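Local coordinates for protein pentafunctional AROM polypeptide (Schizosaccharomyces pombe, PDB 5SWV) that probably catalyses consecutive steps of the shikimate pathway, with a dehydroquinate dehydratase part that dehydrates 3-dehydroquinate and a shikimate dehydrogenase part that reduces 3-dehydroshikimate to shikimate, at residues E99-A104 / D110-E115; W146-P151 / L198-M203; S210-K215 / K237-A242; R348-D353 / F512-G517; L376-G381 / S459-L464. All blocks are in the same frame, centred on the assembly; numbering follows the deposited sequence.

Interaction 1: E99-A104 / D110-E115; sequences ELMLSA and DFVDVE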
# COMPACT_ATOMS: atom_id res chain seq x y z
N GLU A 99 13.45 -6.09 -26.98
CA GLU A 99 12.30 -6.98 -27.08
C GLU A 99 11.62 -7.14 -25.74
O GLU A 99 10.40 -7.07 -25.67
CB GLU A 99 12.70 -8.35 -27.59
CG GLU A 99 11.51 -9.22 -27.98
CD GLU A 99 11.88 -10.68 -28.27
OE1 GLU A 99 12.96 -11.15 -27.81
OE2 GLU A 99 11.06 -11.35 -28.95
N LEU A 100 12.40 -7.36 -24.67
CA LEU A 100 11.83 -7.55 -23.34
C LEU A 100 11.15 -6.29 -22.82
O LEU A 100 10.06 -6.36 -22.26
CB LEU A 100 12.87 -8.05 -22.33
CG LEU A 100 13.16 -9.57 -22.35
CD1 LEU A 100 14.52 -9.90 -21.72
CD2 LEU A 100 12.05 -10.36 -21.67
N MET A 101 11.79 -5.14 -23.02
CA MET A 101 11.25 -3.89 -22.51
C MET A 101 9.96 -3.49 -23.24
O MET A 101 9.02 -3.01 -22.63
CB MET A 101 12.31 -2.77 -22.56
CG MET A 101 13.42 -2.96 -21.53
SD MET A 101 14.70 -1.68 -21.55
CE MET A 101 15.73 -2.16 -22.92
N LEU A 102 9.93 -3.72 -24.55
CA LEU A 102 8.71 -3.50 -25.34
C LEU A 102 7.55 -4.33 -24.83
O LEU A 102 6.42 -3.85 -24.75
CB LEU A 102 8.95 -3.85 -26.80
CG LEU A 102 9.79 -2.84 -27.58
CD1 LEU A 102 10.13 -3.36 -28.97
CD2 LEU A 102 9.10 -1.48 -27.66
N SER A 103 7.83 -5.59 -24.52
CA SER A 103 6.82 -6.48 -23.98
C SER A 103 6.25 -5.98 -22.64
O SER A 103 5.03 -6.05 -22.40
CB SER A 103 7.41 -7.88 -23.82
OG SER A 103 6.65 -8.63 -22.91
N ALA A 104 7.13 -5.47 -21.79
CA ALA A 104 6.75 -4.95 -20.49
C ALA A 104 5.80 -3.77 -20.58
O ALA A 104 4.90 -3.62 -19.74
CB ALA A 104 7.99 -4.54 -19.72
N ASP A 110 4.35 -0.00 -14.86
CA ASP A 110 4.23 1.42 -14.54
C ASP A 110 5.47 2.19 -14.97
O ASP A 110 5.35 3.28 -15.53
CB ASP A 110 3.99 1.62 -13.05
CG ASP A 110 2.76 0.89 -12.58
OD1 ASP A 110 2.83 -0.36 -12.45
OD2 ASP A 110 1.73 1.57 -12.36
N PHE A 111 6.64 1.60 -14.72
CA PHE A 111 7.92 2.15 -15.16
C PHE A 111 8.79 1.09 -15.85
O PHE A 111 8.65 -0.10 -15.59
CB PHE A 111 8.74 2.66 -13.98
CG PHE A 111 8.03 3.63 -13.10
CD1 PHE A 111 7.27 3.19 -12.03
CD2 PHE A 111 8.16 4.99 -13.29
CE1 PHE A 111 6.63 4.08 -11.18
CE2 PHE A 111 7.53 5.90 -12.45
CZ PHE A 111 6.76 5.44 -11.40
N VAL A 112 9.69 1.55 -16.70
CA VAL A 112 10.77 0.72 -17.26
C VAL A 112 12.08 1.49 -17.09
O VAL A 112 12.15 2.67 -17.41
CB VAL A 112 10.53 0.40 -18.76
CG1 VAL A 112 11.75 -0.26 -19.39
CG2 VAL A 112 9.32 -0.50 -18.93
N ASP A 113 13.10 0.81 -16.57
CA ASP A 113 14.44 1.36 -16.50
C ASP A 113 15.12 1.11 -17.82
O ASP A 113 15.29 -0.06 -18.23
CB ASP A 113 15.25 0.72 -15.37
CG ASP A 113 16.56 1.47 -15.07
OD1 ASP A 113 17.47 1.50 -15.94
OD2 ASP A 113 16.69 2.01 -13.95
N VAL A 114 15.53 2.20 -18.47
CA VAL A 114 16.22 2.12 -19.73
C VAL A 114 17.61 2.70 -19.54
O VAL A 114 17.76 3.90 -19.34
CB VAL A 114 15.45 2.89 -20.81
CG1 VAL A 114 16.17 2.84 -22.15
CG2 VAL A 114 14.04 2.34 -20.95
N GLU A 115 18.62 1.85 -19.61
CA GLU A 115 20.02 2.28 -19.46
C GLU A 115 20.48 3.16 -20.61
O GLU A 115 20.22 2.87 -21.79
CB GLU A 115 20.95 1.08 -19.40
CG GLU A 115 20.79 0.26 -18.13
CD GLU A 115 21.80 -0.87 -18.04
OE1 GLU A 115 22.62 -1.02 -18.98
OE2 GLU A 115 21.79 -1.61 -17.04

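Interaction 2: W146-P151 / L198-M203; sequences WSWARP and LILFNM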
# COMPACT_ATOMS: atom_id res chain seq x y z
N TRP A 146 33.74 9.90 -12.05
CA TRP A 146 32.97 11.03 -12.59
C TRP A 146 32.63 11.94 -11.43
O TRP A 146 31.78 11.61 -10.62
CB TRP A 146 31.70 10.57 -13.35
CG TRP A 146 31.99 9.89 -14.70
CD1 TRP A 146 33.22 9.57 -15.21
CD2 TRP A 146 31.03 9.43 -15.66
NE1 TRP A 146 33.08 8.96 -16.43
CE2 TRP A 146 31.75 8.85 -16.73
CE3 TRP A 146 29.64 9.45 -15.72
CZ2 TRP A 146 31.12 8.31 -17.86
CZ3 TRP A 146 29.00 8.90 -16.85
CH2 TRP A 146 29.75 8.35 -17.90
N SER A 147 33.35 13.05 -11.35
CA SER A 147 33.12 14.06 -10.32
C SER A 147 31.72 14.66 -10.44
O SER A 147 31.22 14.82 -11.55
CB SER A 147 34.16 15.19 -10.44
OG SER A 147 33.80 16.36 -9.71
N TRP A 148 31.10 14.97 -9.30
CA TRP A 148 29.84 15.73 -9.24
C TRP A 148 30.08 17.24 -9.20
O TRP A 148 29.19 18.01 -9.57
CB TRP A 148 29.03 15.35 -8.01
CG TRP A 148 28.61 13.95 -7.94
CD1 TRP A 148 29.07 13.01 -7.06
CD2 TRP A 148 27.63 13.31 -8.74
NE1 TRP A 148 28.43 11.81 -7.28
CE2 TRP A 148 27.54 11.97 -8.30
CE3 TRP A 148 26.81 13.73 -9.79
CZ2 TRP A 148 26.67 11.06 -8.87
CZ3 TRP A 148 25.93 12.82 -10.36
CH2 TRP A 148 25.87 11.49 -9.90
N ALA A 149 31.25 17.66 -8.70
CA ALA A 149 31.65 19.07 -8.70
C ALA A 149 32.04 19.55 -10.10
O ALA A 149 31.81 20.71 -10.40
CB ALA A 149 32.81 19.30 -7.74
N ARG A 150 32.65 18.68 -10.91
CA ARG A 150 32.99 18.97 -12.32
C ARG A 150 32.36 17.90 -13.21
O ARG A 150 33.05 17.00 -13.66
CB ARG A 150 34.51 18.92 -12.53
CG ARG A 150 35.31 20.04 -11.85
CD ARG A 150 36.82 19.77 -11.89
NE ARG A 150 37.22 18.44 -11.39
CZ ARG A 150 37.17 18.03 -10.11
NH1 ARG A 150 36.73 18.83 -9.13
NH2 ARG A 150 37.56 16.79 -9.80
N PRO A 151 31.04 18.01 -13.47
CA PRO A 151 30.32 16.87 -14.01
C PRO A 151 30.14 16.90 -15.52
O PRO A 151 29.02 16.88 -16.00
CB PRO A 151 28.98 17.01 -13.29
CG PRO A 151 28.77 18.50 -13.22
CD PRO A 151 30.13 19.14 -13.23
N LEU A 198 14.32 13.47 -10.33
CA LEU A 198 15.67 12.92 -10.29
C LEU A 198 15.92 11.96 -9.11
O LEU A 198 15.75 12.34 -7.96
CB LEU A 198 16.67 14.07 -10.23
CG LEU A 198 18.16 13.73 -10.26
CD1 LEU A 198 18.63 13.34 -11.65
CD2 LEU A 198 18.98 14.90 -9.73
N ILE A 199 16.33 10.73 -9.41
CA ILE A 199 16.91 9.81 -8.43
C ILE A 199 18.42 9.96 -8.51
O ILE A 199 19.00 9.82 -9.58
CB ILE A 199 16.54 8.34 -8.72
CG1 ILE A 199 15.04 8.16 -8.92
CG2 ILE A 199 16.99 7.43 -7.57
CD1 ILE A 199 14.65 6.78 -9.40
N LEU A 200 19.07 10.20 -7.38
CA LEU A 200 20.47 10.58 -7.36
C LEU A 200 21.14 10.19 -6.05
O LEU A 200 20.74 10.63 -4.99
CB LEU A 200 20.57 12.08 -7.57
CG LEU A 200 21.95 12.74 -7.54
CD1 LEU A 200 22.78 12.26 -8.72
CD2 LEU A 200 21.81 14.26 -7.54
N PHE A 201 22.17 9.35 -6.14
CA PHE A 201 22.93 8.89 -4.98
C PHE A 201 24.23 8.22 -5.41
O PHE A 201 24.48 8.06 -6.60
CB PHE A 201 22.12 7.93 -4.12
CG PHE A 201 21.68 6.69 -4.83
CD1 PHE A 201 20.53 6.68 -5.61
CD2 PHE A 201 22.39 5.50 -4.69
CE1 PHE A 201 20.10 5.53 -6.26
CE2 PHE A 201 21.96 4.33 -5.33
CZ PHE A 201 20.82 4.35 -6.12
N ASN A 202 25.04 7.86 -4.43
CA ASN A 202 26.26 7.10 -4.64
C ASN A 202 26.09 5.75 -3.99
O ASN A 202 25.68 5.67 -2.82
CB ASN A 202 27.45 7.80 -4.01
CG ASN A 202 27.74 9.15 -4.63
OD1 ASN A 202 27.81 9.28 -5.85
ND2 ASN A 202 27.92 10.16 -3.79
N MET A 203 26.38 4.71 -4.75
CA MET A 203 26.51 3.38 -4.18
C MET A 203 27.87 3.24 -3.51
O MET A 203 28.71 4.15 -3.58
CB MET A 203 26.23 2.31 -5.23
CG MET A 203 27.22 2.19 -6.39
SD MET A 203 26.76 0.98 -7.67
CE MET A 203 25.00 1.19 -7.83

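Interaction 3: S210-K215 / K237-A242; sequences SRILNK and KQLNEA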
# COMPACT_ATOMS: atom_id res chain seq x y z
N SER A 210 24.39 9.52 0.92
CA SER A 210 23.66 10.06 -0.22
C SER A 210 22.34 9.33 -0.44
O SER A 210 21.38 9.95 -0.87
CB SER A 210 24.51 10.02 -1.49
OG SER A 210 24.71 8.68 -1.95
N ARG A 211 22.28 8.03 -0.16
CA ARG A 211 21.02 7.26 -0.23
C ARG A 211 20.00 7.79 0.77
O ARG A 211 18.83 7.97 0.45
CB ARG A 211 21.24 5.77 0.10
CG ARG A 211 22.06 4.97 -0.91
CD ARG A 211 22.30 3.59 -0.35
NE ARG A 211 23.04 2.69 -1.23
CZ ARG A 211 22.54 2.04 -2.28
NH1 ARG A 211 21.28 2.21 -2.66
NH2 ARG A 211 23.33 1.23 -2.97
N ILE A 212 20.49 8.05 1.98
CA ILE A 212 19.69 8.57 3.07
C ILE A 212 19.08 9.93 2.72
O ILE A 212 17.91 10.17 3.00
CB ILE A 212 20.54 8.61 4.36
CG1 ILE A 212 20.75 7.18 4.87
CG2 ILE A 212 19.92 9.48 5.44
CD1 ILE A 212 22.00 7.01 5.72
N LEU A 213 19.88 10.80 2.09
CA LEU A 213 19.43 12.14 1.65
C LEU A 213 18.60 12.18 0.35
O LEU A 213 17.90 13.17 0.09
CB LEU A 213 20.64 13.07 1.46
CG LEU A 213 21.50 13.33 2.70
CD1 LEU A 213 22.67 14.25 2.36
CD2 LEU A 213 20.67 13.89 3.84
N ASN A 214 18.69 11.14 -0.47
CA ASN A 214 17.87 11.05 -1.67
C ASN A 214 16.40 10.75 -1.33
O ASN A 214 16.06 9.63 -0.97
CB ASN A 214 18.43 9.99 -2.61
CG ASN A 214 17.59 9.85 -3.87
OD1 ASN A 214 17.64 10.69 -4.74
ND2 ASN A 214 16.81 8.79 -3.95
N LYS A 215 15.54 11.75 -1.45
CA LYS A 215 14.15 11.61 -0.96
C LYS A 215 13.27 10.90 -1.95
O LYS A 215 12.44 10.10 -1.56
CB LYS A 215 13.58 12.97 -0.57
CG LYS A 215 14.32 13.53 0.64
CD LYS A 215 13.81 14.87 1.13
CE LYS A 215 13.90 15.92 0.03
NZ LYS A 215 14.15 17.27 0.59
N LYS A 237 13.85 -0.22 7.38
CA LYS A 237 14.10 0.03 8.79
C LYS A 237 15.37 0.86 9.01
O LYS A 237 15.37 1.85 9.74
CB LYS A 237 14.24 -1.29 9.53
CG LYS A 237 14.22 -1.09 11.03
CD LYS A 237 14.47 -2.40 11.74
CE LYS A 237 14.19 -2.25 13.22
NZ LYS A 237 15.08 -3.13 14.01
N GLN A 238 16.44 0.43 8.37
CA GLN A 238 17.72 1.11 8.46
C GLN A 238 17.62 2.52 7.93
O GLN A 238 18.18 3.45 8.52
CB GLN A 238 18.78 0.36 7.67
CG GLN A 238 19.18 -0.99 8.25
CD GLN A 238 20.24 -1.69 7.40
OE1 GLN A 238 20.04 -1.97 6.20
NE2 GLN A 238 21.39 -1.96 8.01
N LEU A 239 16.91 2.66 6.82
CA LEU A 239 16.78 3.95 6.15
C LEU A 239 16.11 4.96 7.05
O LEU A 239 16.56 6.09 7.11
CB LEU A 239 16.01 3.83 4.84
CG LEU A 239 15.86 5.12 4.01
CD1 LEU A 239 17.20 5.65 3.53
CD2 LEU A 239 14.94 4.88 2.82
N ASN A 240 15.04 4.56 7.72
CA ASN A 240 14.36 5.44 8.67
C ASN A 240 15.23 5.71 9.90
O ASN A 240 15.41 6.86 10.31
CB ASN A 240 13.03 4.84 9.11
CG ASN A 240 11.99 4.81 8.00
OD1 ASN A 240 11.93 5.72 7.17
ND2 ASN A 240 11.16 3.77 7.99
N GLU A 241 15.79 4.66 10.47
CA GLU A 241 16.71 4.82 11.58
C GLU A 241 17.80 5.85 11.30
O GLU A 241 18.11 6.68 12.15
CB GLU A 241 17.33 3.48 11.92
CG GLU A 241 16.40 2.61 12.71
CD GLU A 241 16.97 1.22 12.97
OE1 GLU A 241 17.89 0.79 12.22
OE2 GLU A 241 16.49 0.56 13.92
N ALA A 242 18.37 5.79 10.11
CA ALA A 242 19.41 6.73 9.71
C ALA A 242 18.86 8.15 9.59
O ALA A 242 19.43 9.10 10.15
CB ALA A 242 20.03 6.30 8.40

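Interaction 4: R348-D353 / F512-G517; sequences RGDNTD and FHLWTG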
# COMPACT_ATOMS: atom_id res chain seq x y z
N ARG A 348 -6.82 17.55 8.71
CA ARG A 348 -7.60 16.75 7.79
C ARG A 348 -8.19 15.57 8.54
O ARG A 348 -7.46 14.81 9.15
CB ARG A 348 -6.71 16.27 6.66
CG ARG A 348 -7.42 15.52 5.55
CD ARG A 348 -6.42 14.93 4.57
NE ARG A 348 -7.07 14.10 3.56
CZ ARG A 348 -7.76 14.56 2.52
NH1 ARG A 348 -7.93 15.87 2.33
NH2 ARG A 348 -8.31 13.69 1.66
N GLY A 349 -9.51 15.44 8.52
CA GLY A 349 -10.18 14.27 9.08
C GLY A 349 -10.35 13.22 8.00
O GLY A 349 -10.81 13.54 6.91
N ASP A 350 -9.96 11.99 8.28
CA ASP A 350 -10.28 10.86 7.42
C ASP A 350 -10.96 9.81 8.28
O ASP A 350 -11.09 9.96 9.50
CB ASP A 350 -9.00 10.31 6.76
CG ASP A 350 -9.27 9.57 5.42
OD1 ASP A 350 -10.38 9.02 5.21
OD2 ASP A 350 -8.37 9.52 4.56
N ASN A 351 -11.40 8.75 7.62
CA ASN A 351 -12.14 7.68 8.23
C ASN A 351 -11.67 6.38 7.62
O ASN A 351 -11.95 6.10 6.46
CB ASN A 351 -13.62 7.89 7.94
CG ASN A 351 -14.51 7.03 8.79
OD1 ASN A 351 -14.36 5.82 8.86
ND2 ASN A 351 -15.45 7.67 9.46
N THR A 352 -10.92 5.60 8.39
CA THR A 352 -10.43 4.30 7.94
C THR A 352 -11.29 3.12 8.38
O THR A 352 -10.92 1.98 8.11
CB THR A 352 -9.02 4.03 8.45
OG1 THR A 352 -9.03 4.13 9.87
CG2 THR A 352 -8.05 5.02 7.89
N ASP A 353 -12.42 3.35 9.05
CA ASP A 353 -13.26 2.23 9.50
C ASP A 353 -13.59 1.26 8.35
O ASP A 353 -13.41 0.05 8.48
CB ASP A 353 -14.54 2.73 10.19
CG ASP A 353 -14.27 3.33 11.60
OD1 ASP A 353 -13.23 2.99 12.25
OD2 ASP A 353 -15.10 4.15 12.07
N PHE A 512 -2.03 4.49 10.12
CA PHE A 512 -0.57 4.56 10.16
C PHE A 512 0.05 4.92 8.81
O PHE A 512 0.98 5.73 8.74
CB PHE A 512 0.02 3.23 10.68
CG PHE A 512 1.52 3.17 10.67
CD1 PHE A 512 2.25 3.64 11.75
CD2 PHE A 512 2.20 2.64 9.57
CE1 PHE A 512 3.64 3.59 11.75
CE2 PHE A 512 3.60 2.59 9.56
CZ PHE A 512 4.32 3.06 10.65
N HIS A 513 -0.48 4.31 7.74
CA HIS A 513 -0.03 4.61 6.38
C HIS A 513 -0.37 6.06 6.02
O HIS A 513 0.48 6.79 5.51
CB HIS A 513 -0.62 3.59 5.39
CG HIS A 513 -0.26 3.83 3.95
ND1 HIS A 513 -1.20 3.87 2.94
CD2 HIS A 513 0.94 4.02 3.34
CE1 HIS A 513 -0.61 4.08 1.78
NE2 HIS A 513 0.69 4.18 2.00
N LEU A 514 -1.58 6.51 6.33
CA LEU A 514 -1.94 7.90 6.03
C LEU A 514 -1.05 8.89 6.78
O LEU A 514 -0.79 9.96 6.27
CB LEU A 514 -3.43 8.18 6.34
CG LEU A 514 -4.43 7.44 5.46
CD1 LEU A 514 -5.74 7.29 6.22
CD2 LEU A 514 -4.62 8.13 4.11
N TRP A 515 -0.58 8.53 7.96
CA TRP A 515 0.31 9.41 8.73
C TRP A 515 1.77 9.39 8.31
O TRP A 515 2.34 10.44 8.12
CB TRP A 515 0.23 9.09 10.21
CG TRP A 515 -1.02 9.54 10.84
CD1 TRP A 515 -1.70 10.72 10.62
CD2 TRP A 515 -1.74 8.86 11.86
NE1 TRP A 515 -2.81 10.79 11.42
CE2 TRP A 515 -2.85 9.66 12.20
CE3 TRP A 515 -1.57 7.63 12.51
CZ2 TRP A 515 -3.77 9.29 13.17
CZ3 TRP A 515 -2.49 7.26 13.48
CH2 TRP A 515 -3.57 8.09 13.80
N THR A 516 2.36 8.21 8.19
CA THR A 516 3.82 8.06 7.99
C THR A 516 4.23 7.91 6.52
O THR A 516 5.41 7.95 6.20
CB THR A 516 4.35 6.82 8.73
OG1 THR A 516 3.86 5.62 8.11
CG2 THR A 516 3.93 6.84 10.18
N GLY A 517 3.26 7.73 5.64
CA GLY A 517 3.54 7.44 4.23
C GLY A 517 3.97 6.01 3.93
O GLY A 517 4.32 5.71 2.80

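Interaction 5: L376-G381 / S459-L464; sequences LVIGAG and SVIKAL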
# COMPACT_ATOMS: atom_id res chain seq x y z
N LEU A 376 -23.34 -10.36 0.56
CA LEU A 376 -24.35 -10.21 1.58
C LEU A 376 -23.80 -9.40 2.73
O LEU A 376 -22.72 -9.70 3.24
CB LEU A 376 -24.81 -11.56 2.10
CG LEU A 376 -25.72 -11.52 3.34
CD1 LEU A 376 -27.08 -10.99 2.93
CD2 LEU A 376 -25.82 -12.89 3.98
N VAL A 377 -24.56 -8.40 3.16
CA VAL A 377 -24.26 -7.62 4.34
C VAL A 377 -25.43 -7.86 5.30
O VAL A 377 -26.60 -7.81 4.88
CB VAL A 377 -24.16 -6.12 4.00
CG1 VAL A 377 -24.00 -5.27 5.26
CG2 VAL A 377 -23.02 -5.87 3.01
N ILE A 378 -25.11 -8.10 6.56
CA ILE A 378 -26.12 -8.34 7.59
C ILE A 378 -25.99 -7.26 8.65
O ILE A 378 -24.91 -7.07 9.21
CB ILE A 378 -25.90 -9.69 8.27
CG1 ILE A 378 -25.88 -10.81 7.22
CG2 ILE A 378 -27.00 -9.93 9.29
CD1 ILE A 378 -25.29 -12.11 7.71
N GLY A 379 -27.09 -6.56 8.92
CA GLY A 379 -27.11 -5.41 9.83
C GLY A 379 -27.41 -4.09 9.13
O GLY A 379 -27.36 -3.98 7.90
N ALA A 380 -27.71 -3.08 9.95
CA ALA A 380 -28.16 -1.79 9.48
C ALA A 380 -27.61 -0.58 10.24
O ALA A 380 -28.13 0.54 10.11
CB ALA A 380 -29.68 -1.76 9.51
N GLY A 381 -26.54 -0.78 11.01
CA GLY A 381 -25.90 0.32 11.72
C GLY A 381 -24.90 1.03 10.84
O GLY A 381 -24.86 0.85 9.61
N SER A 459 -32.29 -18.91 10.00
CA SER A 459 -32.73 -19.80 8.93
C SER A 459 -32.30 -19.36 7.54
O SER A 459 -31.86 -20.19 6.73
CB SER A 459 -34.26 -19.88 8.97
OG SER A 459 -34.79 -20.39 7.76
N VAL A 460 -32.43 -18.07 7.26
CA VAL A 460 -32.08 -17.48 5.97
C VAL A 460 -30.56 -17.43 5.78
O VAL A 460 -30.04 -17.72 4.70
CB VAL A 460 -32.61 -16.02 5.84
CG1 VAL A 460 -32.30 -15.45 4.46
CG2 VAL A 460 -34.10 -15.97 6.11
N ILE A 461 -29.86 -17.05 6.85
CA ILE A 461 -28.41 -16.98 6.85
C ILE A 461 -27.82 -18.36 6.59
O ILE A 461 -26.98 -18.52 5.70
CB ILE A 461 -27.88 -16.41 8.19
CG1 ILE A 461 -28.30 -14.94 8.35
CG2 ILE A 461 -26.35 -16.51 8.27
CD1 ILE A 461 -28.17 -14.41 9.76
N LYS A 462 -28.28 -19.35 7.36
CA LYS A 462 -27.93 -20.76 7.13
C LYS A 462 -28.10 -21.18 5.68
O LYS A 462 -27.20 -21.78 5.10
CB LYS A 462 -28.80 -21.66 8.00
CG LYS A 462 -28.32 -21.80 9.44
CD LYS A 462 -29.33 -22.61 10.25
CE LYS A 462 -28.69 -23.30 11.45
NZ LYS A 462 -28.10 -22.32 12.40
N ALA A 463 -29.25 -20.85 5.09
CA ALA A 463 -29.57 -21.24 3.72
C ALA A 463 -28.64 -20.61 2.68
O ALA A 463 -28.13 -21.31 1.82
CB ALA A 463 -31.01 -20.90 3.40
N LEU A 464 -28.44 -19.29 2.78
CA LEU A 464 -27.58 -18.54 1.84
C LEU A 464 -26.12 -18.95 1.90
O LEU A 464 -25.47 -19.08 0.86
CB LEU A 464 -27.67 -17.04 2.13
CG LEU A 464 -29.02 -16.38 1.82
CD1 LEU A 464 -29.18 -15.06 2.58
CD2 LEU A 464 -29.19 -16.18 0.32

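Interaction 1: E99-A104 / D110-E115
The beta-alpha-beta unit made of strand 76-79, helix 94-106 and strand 111-115, one step of the TIM barrel of the type I dehydroquinase part, closes where Met101 of the helix comes down on Val112 and Val114 of the strand. The short segments run nearly antiparallel, at 161°, with their axes 9.4 Å apart, as expected when a helix returns over the outer face of a barrel. Met101 does most of the touching. Its CG lies 3.8 Å from CG1 of Val112, and its SD reaches farther along the strand, 4.1 Å from CG2 of Val114. Between the two valines the sulfur passes over the backbone, 3.7 Å from the carbonyl O of Asp113. The chain is extended through the sulfur (chi2 180°), which lays CB, CG and SD along one Val112 methyl, CG1; it bends only beyond SD. One helical turn on, Ala104 CB faces the other branch, 4.3 Å from Val112 CG2. Val112 thus points to the helix and Val114 meets the sulfur from the flank, whereas Asp113 projects away, is hydrogen-bonded to Ser138 OG and forms a salt bridge with Arg81. Helix 120-128 adds Leu126, which touches both Met101 and Val114, while on another flank of helix 94-106 Leu100 meets helix 58-69; Val112 is itself backbone-bonded to the adjoining strand 134-140.

Interaction 2: W146-P151 / L198-M203
An indole N-H spent on a strand side chain is the distinctive feature here: Trp148, from a loop without regular structure, gives its NE1 proton to OD1 of Asn202 at 3.0 Å. The acceptor belongs to strand 198-203 of the TIM barrel, and the loop joins strand 134-140 to helix 152-162. The bond is moderately bent at the hydrogen (149°), but well aimed at both ends. NE1 lies in the carbonyl plane on a lone pair of OD1, with a C=O...N angle of 125°, and OD1 sits at the edge of the indole, near the ring plane. Amide and ring are nevertheless turned 44° against each other. ND2 of the same amide bonds to Asn180 OD1, so both ends of the group are held and its flip is fixed. Two residues back on the strand, Leu200 brings CD1 obliquely to the benzo part of the indole, 3.4 Å from Trp148 CH2 and 3.6 Å from CZ3. Polar and apolar ends of one ring are thereby matched to two side chains of one strand. The ring also stacks with Trp154 and meets Phe186 of helix 177-193, which places it between barrel and helical layer. The loop has its own brace just before the helix, an ST motif in which Ser147 OG accepts from Arg150 N at 2.9 Å.

Interaction 3: S210-K215 / K237-A242
Ile212 and Leu239 lie alongside each other with their side chains running in opposite directions, and this sliding arrangement brings two helices of the barrel's outer layer together. Leu239 therefore reaches the root of Ile212. Its CD1 comes to 3.9 Å from the CA of Ile212, somewhat nearer than to the isoleucine side chain, where CG1 is 4.1 Å away, and it also borders the carbonyl O of Arg211 at 4.2 Å. The leucine gets there because its CG stands opposite the backbone N (chi1 -177°), which swings the methyl across to the neighbouring helix. Ile212, meanwhile, extends its longer branch past Leu239 to the next turn: CD1 rests 3.4 Å from the CB of Ala242, and CG1 is 3.7 Å from that same methyl. The small alanine, pointing toward helix 208-213, accommodates the end of the isoleucine, while the larger leucine fills in beside its stem. No hydrogen bond crosses between the two segments, but just beyond them Arg243 NE binds the carbonyl O of Ile212. Arg211 turns its end away and bonds to the carbonyl O of Pro231. The helices flank strand 218-220, the last of the barrel: helix 208-213 leads up to it from strand 198-203, and helix 236-245 follows it, laying Leu239 on Val220 and holding Leu277 O by Asn240 ND2.

Interaction 4: R348-D353 / F512-G517
Leu514 places its CD1 methyl over two side chains at once, 3.6 Å from Thr352 CG2 and 3.8 Å from Asp350 OD2, while its CD2 is 4.0 Å from that same carboxylate oxygen. The approaches differ. Leucine and aspartate side chains meet at about a right angle, whereas leucine and threonine run past one another in opposite directions. All of this is van der Waals contact, and it includes the carboxylate oxygen OD2; the other oxygen of Asp350, OD1, is met on its anti side by Asn351 N and also bonds to Ser324 OG. Thr352 holds OG1 between its backbone N and carbonyl carbon (chi1 57°); there the hydroxyl reaches Gln507 O and Ser511 OG of helix 500-516, and CG2 is left to face the leucine. A capping bond then shapes the turn, Asn351 OD1 accepting from Asp353 N at 3.1 Å, and Asp353 forms a salt bridge with Lys313. The Asn-Thr-Asp sequence of this turn, with Asp353 paired to Lys313, is consistent with the substrate cleft of shikimate dehydrogenases. Near the C-terminal end of helix 500-516, Phe512 O accepts from both Thr516 N at 2.9 Å and Thr516 OG1 at 3.0 Å. In the fold, Leu514 joins helix 500-516 to the end of strand 345-350 in the mixed sheet; next to it Trp515 packs on strand 335-340, and Phe512 faces helix 266-277.

Interaction 5: L376-G381 / S459-L464
No ring, amide or carboxylate enters the contact in which Ile378 meets Ile461 and Leu376 meets Leu464, so it has no flat faces or edges to arrange and consists of branched aliphatic chains alone. Ile378 points its CD1 at the helix and comes to 4.2 Å from CG1 of Ile461; the two isoleucines cross at a slant. Both carry CG1 opposite the carbonyl carbon (chi1 -55° in Ile378, -66° in Ile461), and it is this setting that directs the longer branch of Ile461 back to the strand. One turn along the helix, Leu464 CD1 lies 4.2 Å from Leu376 CD2. Alternate strand residues thus pair with helix residues three apart. Val377, between them, faces the other side of the sheet and packs on helix 382-393. The sheet, with strand 374-378 between 398-403 and 440-445, has the order of a Rossmann fold, and the strand runs straight into a glycine-rich turn beginning at Gly379, consistent with the dinucleotide-binding loop of shikimate dehydrogenases. Leu402 of the neighbouring strand also reaches Ile461. With only methyl and methylene groups meeting, this part of the helix is held against the strand by hydrophobic burial, with no directional bond between the two segments.

In the fold
Interactions 1, 2 and 3 belong to the dehydroquinase barrel, 4 and 5 to the dehydrogenase part. Interactions 1 and 5 are alike, each seating a helix on a parallel sheet by buried aliphatic groups, although their centres are about 48 Å apart. Interaction 2, also buried, adds a directional bond, an indole N-H to an amide oxygen, where a loop approaches the strand. Interaction 3 is partly buried and joins helix to helix; it touches interaction 2 directly, Ser210 OG and Asn214 OD1 probably accepting from Asn202 N and Leu200 N of strand 198-203. Interaction 4 mixes methyls with a carboxylate, closes a much longer stretch of chain, and lies nearest the chain's centre.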